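Designed helical repeat protein (PDB 5CWD) has no known natural function and was probably designed to explore which repeat folds can be built by computation. Local coordinates at residues R50-A55 with L77-Q82; A117-A122 with M127-A132. All coordinates share one frame; numbering follows the deposited sequence. Where two conformers were deposited one is given.

How the contacts relate
Both contacts join helices that follow each other in the chain. Contact 1 (50-55 with 77-82) links helix 45-63 to helix 66-83 and is buried. Contact 2 (117-122 with 127-132) lies at the turn from helix 108-125 into helix 129-147 and is partly buried. The two follow one another along the chain. Their centres are about 15 Å apart, yet they touch directly: Leu77 CD1 of contact 1 packs against Val121 O of contact 2 at 3.9 Å. Each also holds one cysteine of a disulfide. Both belong to the helical repeat fold, and the protein has no known ligand site or active site.

Contact 1: R50-A55 with L77-Q82; sequences RSFCEA and LEVAKQ
Phe52 lays one face of its ring against Val79, across the interface of two consecutive helices in a designed helical repeat fold. Phe52 is on helix 45-63 and Val79 is on helix 66-83, which follows after a short turn. The contact is small, with 154 Å² buried, and it is apolar. Val79 CB stands 4.1 Å above the ring plane, offset toward the rim. The branch that comes nearest is CG1, at 3.5 Å from Phe52 CD1. It also lies 3.9 Å from Phe52 CG. CG1 sits beyond the CD1 side of the ring, and CB is the atom over the face. Phe52 has its CG anti to the backbone N (chi1 -169°), and this torsion brings the ring to Val79, where the two side chains meet at a slant. Val79 turns CG1 into the position between its own N and carbonyl carbon (chi1 62°), which brings this methyl to the phenyl group. The ring also reaches Ala14 and Ala15 of helix 4-20, while Val79 rests on Ala31 and Leu35 of helix 24-40. Helices 4-20 and 24-40 thus pack on the pair as well. Replacing Phe52 by an alanine would probably open a gap beside Val79 CG1 and take away the packing on Ala14 and Ala15. Cys53 adds a second apolar touch on the same helix, next to the phenyl group. Its sulfur is held by a disulfide to Cys76, which ties the two helices together covalently. That sulfur, Cys53 SG, lies 4.2 Å from Val79 CG1.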
# COMPACT_ATOMS: atom_id res chain seq x y z
N ARG A 50 4.83 -2.21 8.74
CA ARG A 50 3.44 -1.91 8.40
C ARG A 50 3.31 -0.46 7.97
O ARG A 50 2.82 -0.16 6.88
CB ARG A 50 2.53 -2.20 9.60
CG ARG A 50 1.08 -1.77 9.40
CD ARG A 50 0.29 -1.89 10.69
NE ARG A 50 0.20 -3.28 11.15
CZ ARG A 50 -0.67 -4.17 10.68
NH1 ARG A 50 -1.53 -3.83 9.73
NH2 ARG A 50 -0.67 -5.40 11.16
N SER A 51 3.75 0.45 8.84
CA SER A 51 3.69 1.88 8.55
C SER A 51 4.47 2.20 7.28
O SER A 51 4.08 3.06 6.49
CB SER A 51 4.23 2.69 9.73
OG SER A 51 3.94 4.07 9.59
N PHE A 52 5.58 1.48 7.08
CA PHE A 52 6.38 1.61 5.87
C PHE A 52 5.57 1.23 4.63
O PHE A 52 5.55 1.96 3.64
CB PHE A 52 7.63 0.74 5.96
CG PHE A 52 8.64 1.00 4.87
CD1 PHE A 52 8.47 0.47 3.60
CD2 PHE A 52 9.76 1.77 5.12
CE1 PHE A 52 9.39 0.70 2.61
CE2 PHE A 52 10.69 2.01 4.13
CZ PHE A 52 10.50 1.47 2.87
N CYS A 53 4.90 0.08 4.70
CA CYS A 53 4.09 -0.40 3.58
C CYS A 53 2.93 0.53 3.28
O CYS A 53 2.65 0.83 2.12
CB CYS A 53 3.57 -1.81 3.86
SG CYS A 53 4.81 -3.09 3.72
N GLU A 54 2.24 0.97 4.33
CA GLU A 54 1.14 1.91 4.16
C GLU A 54 1.64 3.22 3.55
O GLU A 54 1.03 3.74 2.60
CB GLU A 54 0.43 2.16 5.49
CG GLU A 54 -0.28 0.94 6.04
CD GLU A 54 -1.09 1.23 7.29
OE1 GLU A 54 -0.90 2.32 7.87
OE2 GLU A 54 -1.90 0.38 7.68
N ALA A 55 2.74 3.74 4.07
CA ALA A 55 3.35 4.94 3.50
C ALA A 55 3.74 4.72 2.04
O ALA A 55 3.53 5.58 1.19
CB ALA A 55 4.57 5.35 4.31
N LEU A 77 7.30 -5.38 0.45
CA LEU A 77 7.62 -6.78 0.67
C LEU A 77 9.06 -6.94 1.16
O LEU A 77 9.38 -7.89 1.88
CB LEU A 77 7.40 -7.59 -0.60
CG LEU A 77 5.96 -7.56 -1.12
CD1 LEU A 77 5.85 -8.31 -2.44
CD2 LEU A 77 4.99 -8.13 -0.10
N GLU A 78 9.93 -6.00 0.78
CA GLU A 78 11.32 -6.05 1.20
C GLU A 78 11.45 -5.80 2.69
O GLU A 78 12.03 -6.60 3.42
CB GLU A 78 12.17 -5.03 0.43
CG GLU A 78 13.24 -5.66 -0.44
CD GLU A 78 14.29 -6.40 0.37
OE1 GLU A 78 14.53 -6.02 1.54
OE2 GLU A 78 14.86 -7.38 -0.15
N VAL A 79 10.90 -4.67 3.14
CA VAL A 79 10.94 -4.35 4.56
C VAL A 79 10.16 -5.40 5.34
O VAL A 79 10.52 -5.73 6.47
CB VAL A 79 10.37 -2.94 4.85
CG1 VAL A 79 8.91 -2.85 4.46
CG2 VAL A 79 10.55 -2.58 6.32
N ALA A 80 9.09 -5.92 4.75
CA ALA A 80 8.36 -7.02 5.36
C ALA A 80 9.28 -8.23 5.58
O ALA A 80 9.34 -8.78 6.68
CB ALA A 80 7.17 -7.41 4.51
N LYS A 81 9.99 -8.63 4.53
CA LYS A 81 10.94 -9.73 4.64
C LYS A 81 12.06 -9.37 5.60
O LYS A 81 12.61 -10.24 6.28
CB LYS A 81 11.53 -10.08 3.27
CG LYS A 81 11.27 -11.51 2.83
CD LYS A 81 11.96 -11.83 1.51
CE LYS A 81 11.74 -13.29 1.11
NZ LYS A 81 12.24 -13.57 -0.27
N GLN A 82 12.39 -8.08 5.66
CA GLN A 82 13.44 -7.59 6.53
C GLN A 82 13.00 -7.60 8.00
O GLN A 82 13.80 -7.85 8.90
CB GLN A 82 13.85 -6.17 6.12
CG GLN A 82 15.21 -5.72 6.64
CD GLN A 82 16.34 -6.02 5.68
OE1 GLN A 82 17.35 -6.62 6.06
NE2 GLN A 82 16.19 -5.59 4.42

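Contact 2: A117-A122 with M127-A132; sequences ACLEVA and MPTKEA
A tight helix-to-helix turn brings the C-terminal end of helix 108-125 against the start of helix 129-147. Pro128 holds the N-cap position of the second helix. The backbone bond across the turn runs from Met127 N to Ala122 O at 3.1 Å. It is bent, with an N-H...O angle of 138°, and the donor is tilted 25° from the carbonyl plane. A bond from five residues onward back to a carbonyl near the helix end is consistent with a Schellman motif. The apolar contact that often goes with it is present too: Met127 CE meets Ala122 CB at 3.9 Å. Met127 runs extended through chi1 and chi2 and then bends at chi3 (55°), which carries its terminal methyl to the alanine.

Ala122 CB also faces Ala132 CB, one turn into the next helix, at 3.4 Å. The two methyls meet where the helices adjoin. Ala132 CB has a second neighbour in Cys118 SG, 4.0 Å away. Leu119 reaches over from the same helix as Cys118. Its CD2 branch does the touching, at 3.5 Å from Thr129 O and 4.0 Å from Thr129 CB, so it lies along the first turn of helix 129-147. CD2 further approaches Ala132 CB at 4.2 Å.

The turn is backed by helix 87-105, where Val121 and Met127 both touch Ala91 and Glu131 makes a salt bridge to Lys88. The disulfide from Cys118 reaches Cys95 of the same helix. Helix 66-83 packs against Val121 through Ala73, so both helix 87-105 and helix 66-83 adjoin helix 108-125 here.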
# COMPACT_ATOMS: atom_id res chain seq x y z
N ALA A 117 -1.38 -1.57 -8.31
CA ALA A 117 -0.37 -1.66 -7.27
C ALA A 117 -0.70 -2.78 -6.28
O ALA A 117 0.07 -3.73 -6.12
CB ALA A 117 -0.25 -0.34 -6.54
N CYS A 118 -1.85 -2.65 -5.63
CA CYS A 118 -2.33 -3.65 -4.68
C CYS A 118 -2.21 -5.06 -5.25
O CYS A 118 -1.56 -5.93 -4.65
CB CYS A 118 -3.78 -3.37 -4.31
SG CYS A 118 -4.60 -4.75 -3.49
N LEU A 119 -2.82 -5.27 -6.41
CA LEU A 119 -2.81 -6.60 -7.02
C LEU A 119 -1.39 -7.07 -7.34
O LEU A 119 -1.10 -8.26 -7.27
CB LEU A 119 -3.67 -6.61 -8.28
CG LEU A 119 -5.18 -6.58 -8.02
CD1 LEU A 119 -5.94 -6.24 -9.30
CD2 LEU A 119 -5.66 -7.91 -7.46
N GLU A 120 -0.52 -6.13 -7.69
CA GLU A 120 0.88 -6.47 -7.91
C GLU A 120 1.55 -6.92 -6.62
O GLU A 120 2.30 -7.91 -6.60
CB GLU A 120 1.64 -5.29 -8.51
CG GLU A 120 3.04 -5.64 -9.01
CD GLU A 120 3.02 -6.42 -10.31
OE1 GLU A 120 2.47 -5.91 -11.31
OE2 GLU A 120 3.56 -7.55 -10.33
N VAL A 121 1.30 -6.20 -5.53
CA VAL A 121 1.82 -6.60 -4.22
C VAL A 121 1.34 -8.00 -3.90
O VAL A 121 2.13 -8.88 -3.55
CB VAL A 121 1.37 -5.66 -3.08
CG1 VAL A 121 1.96 -6.10 -1.76
CG2 VAL A 121 1.78 -4.25 -3.35
N ALA A 122 0.03 -8.20 -4.01
CA ALA A 122 -0.58 -9.50 -3.79
C ALA A 122 0.12 -10.56 -4.62
O ALA A 122 0.50 -11.62 -4.11
CB ALA A 122 -2.06 -9.45 -4.13
N MET A 127 -0.53 -13.65 -1.97
CA MET A 127 -1.94 -13.52 -1.61
C MET A 127 -2.78 -13.60 -2.89
O MET A 127 -2.43 -12.98 -3.89
CB MET A 127 -2.19 -12.20 -0.88
CG MET A 127 -3.66 -11.90 -0.62
SD MET A 127 -3.93 -10.50 0.47
CE MET A 127 -3.02 -9.23 -0.38
N PRO A 128 -3.89 -14.36 -2.86
CA PRO A 128 -4.72 -14.49 -4.07
C PRO A 128 -5.25 -13.15 -4.56
O PRO A 128 -5.54 -12.27 -3.75
CB PRO A 128 -5.88 -15.38 -3.61
CG PRO A 128 -5.36 -16.13 -2.45
CD PRO A 128 -4.40 -15.21 -1.76
N THR A 129 -5.38 -13.01 -5.88
CA THR A 129 -5.89 -11.78 -6.47
C THR A 129 -7.28 -11.46 -5.93
O THR A 129 -7.63 -10.29 -5.73
CB THR A 129 -5.94 -11.88 -8.00
OG1 THR A 129 -6.79 -12.97 -8.39
CG2 THR A 129 -4.55 -12.09 -8.58
N LYS A 130 -8.05 -12.50 -5.67
CA LYS A 130 -9.41 -12.35 -5.15
C LYS A 130 -9.41 -11.65 -3.80
O LYS A 130 -10.05 -10.61 -3.63
CB LYS A 130 -10.09 -13.72 -5.04
CG LYS A 130 -11.40 -13.72 -4.26
CD LYS A 130 -12.40 -12.71 -4.80
CE LYS A 130 -13.69 -12.72 -3.99
NZ LYS A 130 -14.67 -11.71 -4.47
N GLU A 131 -8.70 -12.23 -2.83
CA GLU A 131 -8.64 -11.67 -1.49
C GLU A 131 -8.10 -10.24 -1.50
O GLU A 131 -8.61 -9.37 -0.78
CB GLU A 131 -7.76 -12.54 -0.59
CG GLU A 131 -8.28 -13.95 -0.42
CD GLU A 131 -7.41 -14.78 0.51
OE1 GLU A 131 -6.33 -14.29 0.89
OE2 GLU A 131 -7.82 -15.91 0.85
N ALA A 132 -7.08 -10.00 -2.31
CA ALA A 132 -6.49 -8.68 -2.44
C ALA A 132 -7.52 -7.68 -2.96
O ALA A 132 -7.73 -6.62 -2.37
CB ALA A 132 -5.29 -8.72 -3.36